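Local coordinates for putative amidohydrolase (Unidentified, PDB 3FEQ), which probably acts as a zinc-dependent prolidase of the amidohydrolase superfamily, hydrolysing dipeptides that end in proline, at residues L94-M97 and L98-F102. Residues are numbered along the deposited sequence; the frame is centred on the assembly and turned at random.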
ATOM      1  N   LEU C  94     -30.116  10.740  25.122  1.00 34.52           N
ATOM      2  CA  LEU C  94     -30.885   9.505  25.213  1.00 36.70           C
ATOM      3  C   LEU C  94     -31.800   9.527  26.425  1.00 38.01           C
ATOM      4  O   LEU C  94     -32.973   9.187  26.345  1.00 35.36           O
ATOM      5  CB  LEU C  94     -29.945   8.313  25.306  1.00 35.53           C
ATOM      6  CG  LEU C  94     -29.341   7.801  24.009  1.00 30.81           C
ATOM      7  CD1 LEU C  94     -28.193   6.857  24.323  1.00 42.97           C
ATOM      8  CD2 LEU C  94     -30.409   7.099  23.226  1.00 33.91           C
ATOM      9  N   ASP C  95     -31.249   9.955  27.547  1.00 38.92           N
ATOM     10  CA  ASP C  95     -31.990  10.003  28.782  1.00 42.98           C
ATOM     11  C   ASP C  95     -33.207  10.915  28.650  1.00 47.32           C
ATOM     12  O   ASP C  95     -34.291  10.596  29.144  1.00 50.11           O
ATOM     13  CB  ASP C  95     -31.078  10.483  29.908  1.00 44.24           C
ATOM     14  CG  ASP C  95     -31.632  10.162  31.273  1.00 61.15           C
ATOM     15  OD1 ASP C  95     -32.104   9.021  31.471  1.00 74.58           O
ATOM     16  OD2 ASP C  95     -31.614  11.054  32.144  1.00 71.43           O
ATOM     17  N   ALA C  96     -33.026  12.031  27.949  1.00 41.70           N
ATOM     18  CA  ALA C  96     -34.083  13.001  27.755  1.00 35.75           C
ATOM     19  C   ALA C  96     -35.186  12.495  26.815  1.00 39.29           C
ATOM     20  O   ALA C  96     -36.373  12.701  27.083  1.00 39.97           O
ATOM     21  CB  ALA C  96     -33.509  14.314  27.263  1.00 35.54           C
ATOM     22  N   MET C  97     -34.808  11.809  25.739  1.00 36.66           N
ATOM     23  CA  MET C  97     -35.808  11.247  24.822  1.00 34.16           C
ATOM     24  C   MET C  97     -36.733  10.282  25.575  1.00 41.91           C
ATOM     25  O   MET C  97     -37.952  10.228  25.326  1.00 41.97           O
ATOM     26  CB  MET C  97     -35.143  10.513  23.657  1.00 28.89           C
ATOM     27  CG  MET C  97     -34.521  11.398  22.596  1.00 28.03           C
ATOM     28  SD  MET C  97     -33.897  10.392  21.238  1.00 21.34           S
ATOM     29  CE  MET C  97     -33.162  11.634  20.219  1.00 11.41           C
ATOM     30  N   LEU C  98     -36.149   9.538  26.511  1.00 29.05           N
ATOM     31  CA  LEU C  98     -36.897   8.535  27.237  1.00 32.59           C
ATOM     32  C   LEU C  98     -37.892   9.216  28.160  1.00 40.58           C
ATOM     33  O   LEU C  98     -39.052   8.820  28.220  1.00 45.90           O
ATOM     34  CB  LEU C  98     -35.962   7.612  28.021  1.00 17.00           C
ATOM     35  CG  LEU C  98     -36.608   6.493  28.824  1.00 20.67           C
ATOM     36  CD1 LEU C  98     -37.265   5.461  27.910  1.00 14.72           C
ATOM     37  CD2 LEU C  98     -35.581   5.846  29.759  1.00 21.26           C
ATOM     38  N   SER C  99     -37.461  10.296  28.807  1.00 36.87           N
ATOM     39  CA  SER C  99     -38.333  11.014  29.727  1.00 32.70           C
ATOM     40  C   SER C  99     -39.517  11.681  29.024  1.00 35.47           C
ATOM     41  O   SER C  99     -40.583  11.821  29.597  1.00 46.48           O
ATOM     42  CB  SER C  99     -37.550  12.024  30.572  1.00 22.37           C
ATOM     43  OG  SER C  99     -37.240  13.179  29.824  1.00 34.17           O
ATOM     44  N   ARG C 100     -39.342  12.062  27.774  1.00 35.01           N
ATOM     45  CA  ARG C 100     -40.449  12.599  27.014  1.00 31.99           C
ATOM     46  C   ARG C 100     -41.440  11.518  26.565  1.00 36.12           C
ATOM     47  O   ARG C 100     -42.445  11.831  25.949  1.00 32.30           O
ATOM     48  CB  ARG C 100     -39.925  13.368  25.807  1.00 29.71           C
ATOM     49  CG  ARG C 100     -39.100  14.572  26.178  1.00 33.69           C
ATOM     50  CD  ARG C 100     -38.807  15.421  24.961  1.00 48.76           C
ATOM     51  NE  ARG C 100     -37.711  14.880  24.165  1.00 55.95           N
ATOM     52  CZ  ARG C 100     -36.441  15.195  24.358  1.00 50.20           C
ATOM     53  NH1 ARG C 100     -36.123  16.044  25.322  1.00 49.73           N
ATOM     54  NH2 ARG C 100     -35.499  14.655  23.598  1.00 61.54           N
ATOM     55  N   GLY C 101     -41.156  10.253  26.857  1.00 32.43           N
ATOM     56  CA  GLY C 101     -42.081   9.176  26.502  1.00 33.79           C
ATOM     57  C   GLY C 101     -41.689   8.322  25.301  1.00 37.26           C
ATOM     58  O   GLY C 101     -42.418   7.417  24.908  1.00 33.04           O
ATOM     59  N   PHE C 102     -40.532   8.595  24.711  1.00 42.49           N
ATOM     60  CA  PHE C 102     -40.055   7.782  23.602  1.00 35.07           C
ATOM     61  C   PHE C 102     -39.326   6.558  24.116  1.00 41.41           C
ATOM     62  O   PHE C 102     -38.344   6.671  24.858  1.00 43.51           O
ATOM     63  CB  PHE C 102     -39.169   8.608  22.686  1.00 25.59           C
ATOM     64  CG  PHE C 102     -39.911   9.698  21.985  1.00 41.19           C
ATOM     65  CD1 PHE C 102     -40.563   9.450  20.787  1.00 20.91           C
ATOM     66  CD2 PHE C 102     -40.029  10.954  22.559  1.00 36.34           C
ATOM     67  CE1 PHE C 102     -41.283  10.444  20.168  1.00 34.44           C
ATOM     68  CE2 PHE C 102     -40.747  11.948  21.931  1.00 20.51           C
ATOM     69  CZ  PHE C 102     -41.373  11.693  20.740  1.00 30.21           C
TER
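A Schellman motif ends helix 90-99 where Met97 O accepts the amide of Phe102, the first residue of strand 102-107, which pairs in parallel with strand 56-66 as expected of the TIM-barrel clan. The evidence is a Phe102 N to Met97 O bond of 3.1 Å. Inside the turn, Gly101 N binds Leu98 O at 2.9 Å, and Gly101 itself has a positive phi of 104°. The same carbonyl oxygen, Met97 O, lies in the plane of the Phe102 ring at its edge, 3.5 Å from CD2 of Phe102.

One residue earlier, Ala96 O takes two donors on one face of its carbonyl plane. Arg100 N reaches Ala96 O at 3.1 Å, not far from head-on. Ser99 OG, 2.9 Å from Ala96 O, comes instead from the flank, at a C=O...O angle of 121°. The hydroxyl gets there because chi1 of Ser99, 77°, tucks OG in between its own main-chain N and C, turned back toward the Ala96 carbonyl.

The Arg100 side chain bends at chi3 and lays its guanidinium flat on the helix. Ala96 O sits beneath the centre of one face and Met97 N nearer the rim, while NH2 of Arg100 meets CG of Met97 at 3.5 Å. Outside the turn, Gln332 accepts from NE and Glu394 forms a salt bridge with NH1, fixing the rotation of the group. Phe102 meets Phe61 edge-to-face.

Lying face-on over a carbonyl oxygen that already takes two donors, the guanidinium sends NE to Gln332 and NH1 to Glu394 rather than to the oxygen beneath it; its positive charge would probably add to the polarisation of Ala96 C=O at the helix end.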